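Local structure of tryptophan decarboxylase 1 (Oryza sativa subsp. japonica, 6KHO) at residues A[319-328]-A[338-346]; A[428-439]-A[478-488]. The protein catalyses the pyridoxal-phosphate-dependent decarboxylation of L-tryptophan to tryptamine, and of 5-hydroxy-L-tryptophan to serotonin, in serotonin biosynthesis. All coordinates share one frame; numbering follows the deposited sequence.

Contact 1 (A[319-328]-A[338-346]); sequences ERVDSISMSP and CTCLYVRDT
Strands 323-326 and 339-343 are antiparallel neighbours in the mixed sheet beside the cofactor, and paired backbone bonds join I324 to Y342 and M326 to C340. On one face, I324 CG2 lies 4.0 Å from Y342 CB; the phenol OH of Y342 bonds to L143 O of the covering helix 133-149. On the other face S323 CB meets V343 CG1 at 3.8 Å, while the hydroxyls of S323 and S325 turn to H296. Near the cofactor, S327 OG and T339 OG1 share a 2.9 Å hydrogen bond, and P328 CG rests 3.8 Å from the SG of C340. At the far end R344, its chain bent at chi3 (54°), reaches back so that NH1 bonds V321 O at 3.0 Å from above the carbonyl plane, with E319 O over one guanidinium face. A leucine in place of R344 would probably leave V321 O without this donor and the chain at 319-322 less firmly tied. S327 and T339 touch T175, a cofactor-binding residue, and K330, the lysine that can carry the cofactor but is not linked to it here, follows closely. A seven-stranded sheet with 339-343 as its antiparallel strand is that of the large domain of fold-type I pyridoxal-phosphate enzymes.

Contact 2 (A[428-439]-A[478-488]); sequences VVPRNFALVCFR and VGGRFVLRFAV
L435 lies across R485 at about a right angle, its CD1 centred over one face of the guanidinium, 3.4 Å above the plane. With CG of L435 anti to the backbone N (chi1 166°), the isobutyl group leans over the neighbouring strand, and CD1 also meets A487 CB at 3.8 Å. The nitrogens of R485 are held by the carbonyls of F103, T273 and S274, so the leucine packs on a guanidinium whose three nitrogens are already bonded. On the opposite face of the sheet the F438 ring and L484 cross at a slant: L484 CB sits 4.1 Å from the ring centroid in an off-centre CH-pi contact, and F486 CB approaches CE1 of F438 obliquely. Backbone bonds pair V436 with F486 and F438 with L484, and V488 N adds one to A434 O (3.0 Å). At the other end R481 CD lies 3.5 Å above the R439 guanidinium, offset toward its rim, the two guanidinium planes turned 64° apart. Their positive charges are probably balanced by E451 and D455, which bridge to both, and by E426, which bridges to R439. Beside them V428 CG1 meets V478 CG1 at 3.6 Å, the two side chains sliding past each other in opposite directions. These are the central strands of the four-stranded antiparallel sheet in the C-terminal small domain of a fold-type I decarboxylase, with R485 packed close to the serotonin-binding F104.

How the contacts relate
Both contacts are buried antiparallel strand pairs, yet they belong to different sheets. Contact 1 lies in the mixed sheet, centred about 13 Å from the centre of the chain, and contact 2 in the smaller antiparallel one, about 18 Å from it; each has partly exposed residues, such as R344 in contact 1 and R481 in contact 2. Their centres are 27 Å apart, their nearest atoms about 11 Å, and they share no residues. Contact 1 joins strands separated by a short loop and helix, and a serine-threonine hydroxyl pair lies at its cofactor end. Contact 2 joins strands separated by a longer excursion, and relies more on aliphatic and aromatic packing and on arginines, whereas R344 ties backbone where the strand pair ends.

Contact 1 (A[319-328]-A[338-346])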
loop_
_atom_site.group_PDB
_atom_site.type_symbol
_atom_site.label_atom_id
_atom_site.label_comp_id
_atom_site.label_asym_id
_atom_site.label_seq_id
_atom_site.Cartn_x
_atom_site.Cartn_y
_atom_site.Cartn_z
ATOM N N GLU A 319 21.379 17.580 3.178
ATOM C CA GLU A 319 21.006 18.520 4.226
ATOM C C GLU A 319 20.320 19.771 3.686
ATOM O O GLU A 319 19.770 20.543 4.479
ATOM C CB GLU A 319 22.245 18.915 5.044
ATOM C CG GLU A 319 23.252 19.782 4.294
ATOM C CD GLU A 319 24.252 18.961 3.484
ATOM O OE1 GLU A 319 24.047 17.732 3.309
ATOM O OE2 GLU A 319 25.246 19.555 3.010
ATOM N N ARG A 320 20.326 19.991 2.372
ATOM C CA ARG A 320 19.678 21.151 1.779
ATOM C C ARG A 320 18.420 20.815 0.983
ATOM O O ARG A 320 17.834 21.726 0.395
ATOM C CB ARG A 320 20.670 21.901 0.880
ATOM C CG ARG A 320 21.930 22.346 1.613
ATOM C CD ARG A 320 22.602 23.550 0.936
ATOM N NE ARG A 320 23.249 23.191 -0.324
ATOM C CZ ARG A 320 24.338 22.432 -0.426
ATOM N NH1 ARG A 320 24.923 21.933 0.657
ATOM N NH2 ARG A 320 24.854 22.181 -1.622
ATOM N N VAL A 321 17.979 19.559 0.952
ATOM C CA VAL A 321 16.780 19.194 0.211
ATOM C C VAL A 321 15.603 19.119 1.176
ATOM O O VAL A 321 15.760 19.175 2.390
ATOM C CB VAL A 321 16.949 17.870 -0.573
ATOM C CG1 VAL A 321 18.158 17.938 -1.477
ATOM C CG2 VAL A 321 17.038 16.691 0.377
ATOM N N ASP A 322 14.397 19.017 0.627
ATOM C CA ASP A 322 13.208 18.980 1.467
ATOM C C ASP A 322 12.804 17.569 1.879
ATOM O O ASP A 322 12.187 17.393 2.941
ATOM C CB ASP A 322 12.054 19.648 0.736
ATOM C CG ASP A 322 12.293 21.132 0.560
ATOM O OD1 ASP A 322 12.127 21.861 1.552
ATOM O OD2 ASP A 322 12.685 21.546 -0.539
ATOM N N SER A 323 13.132 16.571 1.068
ATOM C CA SER A 323 12.656 15.219 1.326
ATOM C C SER A 323 13.533 14.233 0.569
ATOM O O SER A 323 14.162 14.576 -0.433
ATOM C CB SER A 323 11.193 15.068 0.921
ATOM O OG SER A 323 11.017 15.394 -0.441
ATOM N N ILE A 324 13.566 12.999 1.069
ATOM C CA ILE A 324 14.355 11.932 0.460
ATOM C C ILE A 324 13.651 10.617 0.770
ATOM O O ILE A 324 13.124 10.431 1.869
ATOM C CB ILE A 324 15.818 11.930 0.965
ATOM C CG1 ILE A 324 16.596 10.730 0.400
ATOM C CG2 ILE A 324 15.876 11.897 2.474
ATOM C CD1 ILE A 324 18.124 10.869 0.499
ATOM N N SER A 325 13.601 9.726 -0.216
ATOM C CA SER A 325 13.017 8.408 -0.031
ATOM C C SER A 325 13.981 7.346 -0.533
ATOM O O SER A 325 14.775 7.585 -1.449
ATOM C CB SER A 325 11.664 8.273 -0.752
ATOM O OG SER A 325 11.773 8.563 -2.144
ATOM N N MET A 326 13.906 6.171 0.093
ATOM C CA MET A 326 14.605 4.990 -0.379
ATOM C C MET A 326 13.799 3.770 0.044
ATOM O O MET A 326 12.951 3.841 0.942
ATOM C CB MET A 326 16.039 4.916 0.163
ATOM C CG MET A 326 16.138 5.184 1.622
ATOM S SD MET A 326 16.135 3.650 2.551
ATOM C CE MET A 326 17.903 3.432 2.597
ATOM N N SER A 327 14.052 2.651 -0.626
ATOM C CA SER A 327 13.248 1.446 -0.433
ATOM C C SER A 327 14.098 0.323 0.131
ATOM O O SER A 327 14.900 -0.282 -0.603
ATOM C CB SER A 327 12.594 1.017 -1.744
ATOM O OG SER A 327 11.613 1.964 -2.131
ATOM N N PRO A 328 13.973 0.014 1.414
ATOM C CA PRO A 328 14.571 -1.221 1.926
ATOM C C PRO A 328 14.102 -2.441 1.158
ATOM O O PRO A 328 14.838 -3.427 1.093
ATOM C CB PRO A 328 14.111 -1.261 3.391
ATOM C CG PRO A 328 13.908 0.188 3.742
ATOM C CD PRO A 328 13.354 0.821 2.485
ATOM N N CYS A 338 8.079 -1.817 1.423
ATOM C CA CYS A 338 8.758 -1.022 2.439
ATOM C C CYS A 338 9.547 0.124 1.796
ATOM O O CYS A 338 10.678 -0.079 1.347
ATOM C CB CYS A 338 9.695 -1.904 3.268
ATOM S SG CYS A 338 10.457 -1.009 4.682
ATOM N N THR A 339 8.962 1.319 1.735
ATOM C CA THR A 339 9.663 2.511 1.258
ATOM C C THR A 339 9.663 3.533 2.378
ATOM O O THR A 339 8.616 3.785 2.980
ATOM C CB THR A 339 8.995 3.109 0.013
ATOM O OG1 THR A 339 8.965 2.129 -1.026
ATOM C CG2 THR A 339 9.768 4.351 -0.483
ATOM N N CYS A 340 10.826 4.113 2.661
ATOM C CA CYS A 340 10.979 5.064 3.754
ATOM C C CYS A 340 11.086 6.473 3.185
ATOM O O CYS A 340 11.930 6.725 2.326
ATOM C CB CYS A 340 12.215 4.724 4.588
ATOM S SG CYS A 340 12.026 3.092 5.385
ATOM N N LEU A 341 10.232 7.378 3.664
ATOM C CA LEU A 341 10.261 8.783 3.273
ATOM C C LEU A 341 10.666 9.629 4.469
ATOM O O LEU A 341 10.080 9.486 5.545
ATOM C CB LEU A 341 8.886 9.237 2.771
ATOM C CG LEU A 341 8.689 10.755 2.677
ATOM C CD1 LEU A 341 9.609 11.340 1.586
ATOM C CD2 LEU A 341 7.231 11.079 2.401
ATOM N N TYR A 342 11.639 10.519 4.276
ATOM C CA TYR A 342 12.090 11.455 5.303
ATOM C C TYR A 342 11.871 12.877 4.808
ATOM O O TYR A 342 12.125 13.169 3.638
ATOM C CB TYR A 342 13.579 11.266 5.632
ATOM C CG TYR A 342 13.907 9.913 6.229
ATOM C CD1 TYR A 342 14.222 8.833 5.413
ATOM C CD2 TYR A 342 13.886 9.715 7.612
ATOM C CE1 TYR A 342 14.526 7.584 5.957
ATOM C CE2 TYR A 342 14.194 8.471 8.170
ATOM C CZ TYR A 342 14.514 7.414 7.338
ATOM O OH TYR A 342 14.807 6.180 7.876
ATOM N N VAL A 343 11.393 13.758 5.694
ATOM C CA VAL A 343 11.153 15.155 5.343
ATOM C C VAL A 343 11.751 16.046 6.422
ATOM O O VAL A 343 11.807 15.674 7.598
ATOM C CB VAL A 343 9.646 15.462 5.151
ATOM C CG1 VAL A 343 9.038 14.552 4.065
ATOM C CG2 VAL A 343 8.884 15.303 6.447
ATOM N N ARG A 344 12.189 17.247 6.023
ATOM C CA ARG A 344 12.735 18.165 7.012
ATOM C C ARG A 344 11.655 18.906 7.790
ATOM O O ARG A 344 11.932 19.387 8.896
ATOM C CB ARG A 344 13.691 19.151 6.344
ATOM C CG ARG A 344 15.109 18.575 6.274
ATOM C CD ARG A 344 16.033 19.446 5.459
ATOM N NE ARG A 344 16.027 20.817 5.937
ATOM C CZ ARG A 344 16.247 21.874 5.163
ATOM N NH1 ARG A 344 16.474 21.711 3.866
ATOM N NH2 ARG A 344 16.229 23.090 5.686
ATOM N N ASP A 345 10.423 18.966 7.275
ATOM C CA ASP A 345 9.331 19.648 7.980
ATOM C C ASP A 345 8.042 18.852 7.809
ATOM O O ASP A 345 7.326 19.028 6.819
ATOM C CB ASP A 345 9.163 21.079 7.470
ATOM C CG ASP A 345 8.249 21.901 8.361
ATOM O OD1 ASP A 345 7.613 21.306 9.258
ATOM O OD2 ASP A 345 8.168 23.132 8.175
ATOM N N THR A 346 7.716 18.009 8.796
ATOM C CA THR A 346 6.510 17.198 8.668
ATOM C C THR A 346 5.260 18.062 8.561
ATOM O O THR A 346 4.295 17.672 7.892
ATOM C CB THR A 346 6.406 16.223 9.832
ATOM O OG1 THR A 346 6.122 16.947 11.033
ATOM C CG2 THR A 346 7.717 15.486 9.988
HETATM O O HOH W 1 10.234 19.132 4.426
#

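Contact 2 (A[428-439]-A[478-488])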
loop_
_atom_site.group_PDB
_atom_site.type_symbol
_atom_site.label_atom_id
_atom_site.label_comp_id
_atom_site.label_asym_id
_atom_site.label_seq_id
_atom_site.Cartn_x
_atom_site.Cartn_y
_atom_site.Cartn_z
ATOM N N VAL A 428 29.039 0.089 -20.851
ATOM C CA VAL A 428 28.501 1.295 -21.470
ATOM C C VAL A 428 28.677 2.526 -20.576
ATOM O O VAL A 428 28.976 3.618 -21.068
ATOM C CB VAL A 428 27.029 1.057 -21.849
ATOM C CG1 VAL A 428 26.338 2.369 -22.173
ATOM C CG2 VAL A 428 26.955 0.108 -23.034
ATOM N N VAL A 429 28.486 2.393 -19.266
ATOM C CA VAL A 429 28.675 3.516 -18.347
ATOM C C VAL A 429 29.505 3.031 -17.166
ATOM O O VAL A 429 29.627 1.820 -16.935
ATOM C CB VAL A 429 27.327 4.107 -17.864
ATOM C CG1 VAL A 429 26.503 4.650 -19.028
ATOM C CG2 VAL A 429 26.534 3.061 -17.042
ATOM N N PRO A 430 30.096 3.951 -16.401
ATOM C CA PRO A 430 30.782 3.532 -15.171
ATOM C C PRO A 430 29.796 2.892 -14.205
ATOM O O PRO A 430 28.628 3.279 -14.138
ATOM C CB PRO A 430 31.349 4.842 -14.607
ATOM C CG PRO A 430 31.359 5.797 -15.762
ATOM C CD PRO A 430 30.225 5.399 -16.649
ATOM N N ARG A 431 30.271 1.887 -13.470
ATOM C CA ARG A 431 29.448 1.171 -12.498
ATOM C C ARG A 431 29.585 1.847 -11.137
ATOM O O ARG A 431 30.683 1.897 -10.575
ATOM C CB ARG A 431 29.860 -0.304 -12.420
ATOM C CG ARG A 431 29.145 -1.128 -11.329
ATOM C CD ARG A 431 29.987 -2.325 -10.874
ATOM N NE ARG A 431 31.318 -1.896 -10.456
ATOM C CZ ARG A 431 31.584 -1.285 -9.304
ATOM N NH1 ARG A 431 30.609 -1.041 -8.433
ATOM N NH2 ARG A 431 32.825 -0.908 -9.021
ATOM N N ASN A 432 28.474 2.374 -10.611
ATOM C CA ASN A 432 28.483 3.003 -9.292
ATOM C C ASN A 432 28.112 2.043 -8.168
ATOM O O ASN A 432 28.618 2.186 -7.045
ATOM C CB ASN A 432 27.518 4.192 -9.263
ATOM C CG ASN A 432 27.987 5.342 -10.129
ATOM O OD1 ASN A 432 29.143 5.741 -10.052
ATOM N ND2 ASN A 432 27.093 5.867 -10.969
ATOM N N PHE A 433 27.239 1.075 -8.436
ATOM C CA PHE A 433 26.720 0.215 -7.377
ATOM C C PHE A 433 26.817 -1.247 -7.792
ATOM O O PHE A 433 27.918 -1.724 -8.078
ATOM C CB PHE A 433 25.295 0.654 -7.033
ATOM C CG PHE A 433 25.206 2.129 -6.687
ATOM C CD1 PHE A 433 25.708 2.599 -5.479
ATOM C CD2 PHE A 433 24.679 3.042 -7.586
ATOM C CE1 PHE A 433 25.654 3.953 -5.165
ATOM C CE2 PHE A 433 24.616 4.399 -7.284
ATOM C CZ PHE A 433 25.107 4.857 -6.071
ATOM N N ALA A 434 25.698 -1.979 -7.829
ATOM C CA ALA A 434 25.745 -3.403 -8.150
ATOM C C ALA A 434 25.100 -3.715 -9.496
ATOM O O ALA A 434 24.758 -4.875 -9.763
ATOM C CB ALA A 434 25.097 -4.234 -7.039
ATOM N N LEU A 435 24.928 -2.709 -10.349
ATOM C CA LEU A 435 24.376 -2.885 -11.685
ATOM C C LEU A 435 25.464 -2.595 -12.712
ATOM O O LEU A 435 26.143 -1.563 -12.635
ATOM C CB LEU A 435 23.172 -1.968 -11.913
ATOM C CG LEU A 435 22.669 -1.779 -13.351
ATOM C CD1 LEU A 435 21.801 -2.962 -13.796
ATOM C CD2 LEU A 435 21.911 -0.468 -13.487
ATOM N N VAL A 436 25.624 -3.507 -13.670
ATOM C CA VAL A 436 26.570 -3.348 -14.771
ATOM C C VAL A 436 25.776 -3.247 -16.064
ATOM O O VAL A 436 24.932 -4.105 -16.348
ATOM C CB VAL A 436 27.568 -4.517 -14.837
ATOM C CG1 VAL A 436 28.423 -4.408 -16.093
ATOM C CG2 VAL A 436 28.434 -4.554 -13.598
ATOM N N CYS A 437 26.041 -2.207 -16.849
ATOM C CA CYS A 437 25.435 -2.061 -18.165
ATOM C C CYS A 437 26.486 -2.410 -19.216
ATOM O O CYS A 437 27.591 -1.861 -19.196
ATOM C CB CYS A 437 24.906 -0.638 -18.380
ATOM S SG CYS A 437 23.440 -0.169 -17.387
ATOM N N PHE A 438 26.140 -3.321 -20.123
ATOM C CA PHE A 438 27.103 -3.838 -21.085
ATOM C C PHE A 438 26.374 -4.181 -22.374
ATOM O O PHE A 438 25.146 -4.306 -22.399
ATOM C CB PHE A 438 27.847 -5.070 -20.541
ATOM C CG PHE A 438 27.022 -6.331 -20.537
ATOM C CD1 PHE A 438 25.963 -6.488 -19.651
ATOM C CD2 PHE A 438 27.300 -7.358 -21.423
ATOM C CE1 PHE A 438 25.200 -7.646 -19.651
ATOM C CE2 PHE A 438 26.541 -8.524 -21.423
ATOM C CZ PHE A 438 25.490 -8.666 -20.540
ATOM N N ARG A 439 27.142 -4.317 -23.456
ATOM C CA ARG A 439 26.544 -4.737 -24.715
ATOM C C ARG A 439 27.610 -5.314 -25.634
ATOM O O ARG A 439 28.814 -5.137 -25.421
ATOM C CB ARG A 439 25.804 -3.583 -25.403
ATOM C CG ARG A 439 26.683 -2.465 -25.932
ATOM C CD ARG A 439 25.867 -1.596 -26.876
ATOM N NE ARG A 439 26.657 -1.129 -28.011
ATOM C CZ ARG A 439 26.201 -1.053 -29.256
ATOM N NH1 ARG A 439 24.952 -1.416 -29.537
ATOM N NH2 ARG A 439 26.994 -0.611 -30.224
ATOM N N VAL A 478 20.515 3.322 -23.718
ATOM C CA VAL A 478 21.471 4.287 -23.181
ATOM C C VAL A 478 22.111 5.019 -24.355
ATOM O O VAL A 478 22.908 4.431 -25.098
ATOM C CB VAL A 478 22.550 3.614 -22.323
ATOM C CG1 VAL A 478 23.532 4.651 -21.816
ATOM C CG2 VAL A 478 21.914 2.827 -21.171
ATOM N N GLY A 479 21.790 6.304 -24.508
ATOM C CA GLY A 479 22.310 7.071 -25.621
ATOM C C GLY A 479 21.975 6.439 -26.956
ATOM O O GLY A 479 22.870 6.148 -27.756
ATOM N N GLY A 480 20.688 6.188 -27.183
ATOM C CA GLY A 480 20.205 5.632 -28.433
ATOM C C GLY A 480 20.644 4.213 -28.736
ATOM O O GLY A 480 20.439 3.732 -29.855
ATOM N N ARG A 481 21.227 3.521 -27.757
ATOM C CA ARG A 481 21.816 2.202 -27.963
ATOM C C ARG A 481 21.081 1.139 -27.155
ATOM O O ARG A 481 20.650 1.391 -26.023
ATOM C CB ARG A 481 23.297 2.206 -27.577
ATOM C CG ARG A 481 24.133 3.097 -28.465
ATOM C CD ARG A 481 24.812 2.281 -29.544
ATOM N NE ARG A 481 23.890 1.727 -30.542
ATOM C CZ ARG A 481 23.202 2.430 -31.443
ATOM N NH1 ARG A 481 23.320 3.748 -31.514
ATOM N NH2 ARG A 481 22.391 1.807 -32.288
ATOM N N PHE A 482 20.943 -0.052 -27.748
ATOM C CA PHE A 482 20.405 -1.211 -27.042
ATOM C C PHE A 482 21.455 -1.739 -26.076
ATOM O O PHE A 482 22.572 -2.073 -26.489
ATOM C CB PHE A 482 20.000 -2.294 -28.038
ATOM C CG PHE A 482 19.077 -3.338 -27.477
ATOM C CD1 PHE A 482 19.578 -4.412 -26.760
ATOM C CD2 PHE A 482 17.709 -3.257 -27.683
ATOM C CE1 PHE A 482 18.736 -5.382 -26.253
ATOM C CE2 PHE A 482 16.859 -4.223 -27.184
ATOM C CZ PHE A 482 17.375 -5.291 -26.465
ATOM N N VAL A 483 21.100 -1.812 -24.791
ATOM C CA VAL A 483 22.036 -2.170 -23.730
ATOM C C VAL A 483 21.407 -3.253 -22.856
ATOM O O VAL A 483 20.198 -3.238 -22.600
ATOM C CB VAL A 483 22.426 -0.929 -22.896
ATOM C CG1 VAL A 483 23.214 -1.323 -21.659
ATOM C CG2 VAL A 483 23.221 0.054 -23.755
ATOM N N LEU A 484 22.221 -4.214 -22.434
ATOM C CA LEU A 484 21.785 -5.235 -21.495
ATOM C C LEU A 484 22.145 -4.800 -20.079
ATOM O O LEU A 484 23.292 -4.420 -19.811
ATOM C CB LEU A 484 22.434 -6.585 -21.816
ATOM C CG LEU A 484 22.085 -7.230 -23.163
ATOM C CD1 LEU A 484 22.504 -8.697 -23.205
ATOM C CD2 LEU A 484 20.599 -7.096 -23.459
ATOM N N ARG A 485 21.167 -4.860 -19.176
ATOM C CA ARG A 485 21.423 -4.664 -17.755
ATOM C C ARG A 485 21.748 -5.995 -17.081
ATOM O O ARG A 485 21.115 -7.020 -17.358
ATOM C CB ARG A 485 20.212 -4.023 -17.073
ATOM C CG ARG A 485 19.881 -2.625 -17.560
ATOM C CD ARG A 485 18.554 -2.146 -16.981
ATOM N NE ARG A 485 18.692 -1.592 -15.633
ATOM C CZ ARG A 485 18.513 -2.292 -14.513
ATOM N NH1 ARG A 485 18.210 -3.590 -14.564
ATOM N NH2 ARG A 485 18.650 -1.696 -13.332
ATOM N N PHE A 486 22.739 -5.968 -16.189
ATOM C CA PHE A 486 23.085 -7.094 -15.322
ATOM C C PHE A 486 23.050 -6.590 -13.877
ATOM O O PHE A 486 24.015 -5.982 -13.399
ATOM C CB PHE A 486 24.455 -7.675 -15.680
ATOM C CG PHE A 486 24.683 -9.064 -15.140
ATOM C CD1 PHE A 486 24.144 -10.171 -15.782
ATOM C CD2 PHE A 486 25.430 -9.259 -13.987
ATOM C CE1 PHE A 486 24.354 -11.448 -15.289
ATOM C CE2 PHE A 486 25.641 -10.534 -13.480
ATOM C CZ PHE A 486 25.103 -11.632 -14.130
ATOM N N ALA A 487 21.934 -6.839 -13.186
ATOM C CA ALA A 487 21.700 -6.320 -11.841
ATOM C C ALA A 487 21.962 -7.436 -10.835
ATOM O O ALA A 487 21.158 -8.368 -10.704
ATOM C CB ALA A 487 20.279 -5.775 -11.718
ATOM N N VAL A 488 23.084 -7.329 -10.134
ATOM C CA VAL A 488 23.554 -8.336 -9.191
ATOM C C VAL A 488 22.848 -8.143 -7.854
ATOM O O VAL A 488 22.543 -7.011 -7.463
ATOM C CB VAL A 488 25.086 -8.219 -9.040
ATOM C CG1 VAL A 488 25.575 -8.878 -7.764
ATOM C CG2 VAL A 488 25.805 -8.793 -10.268
#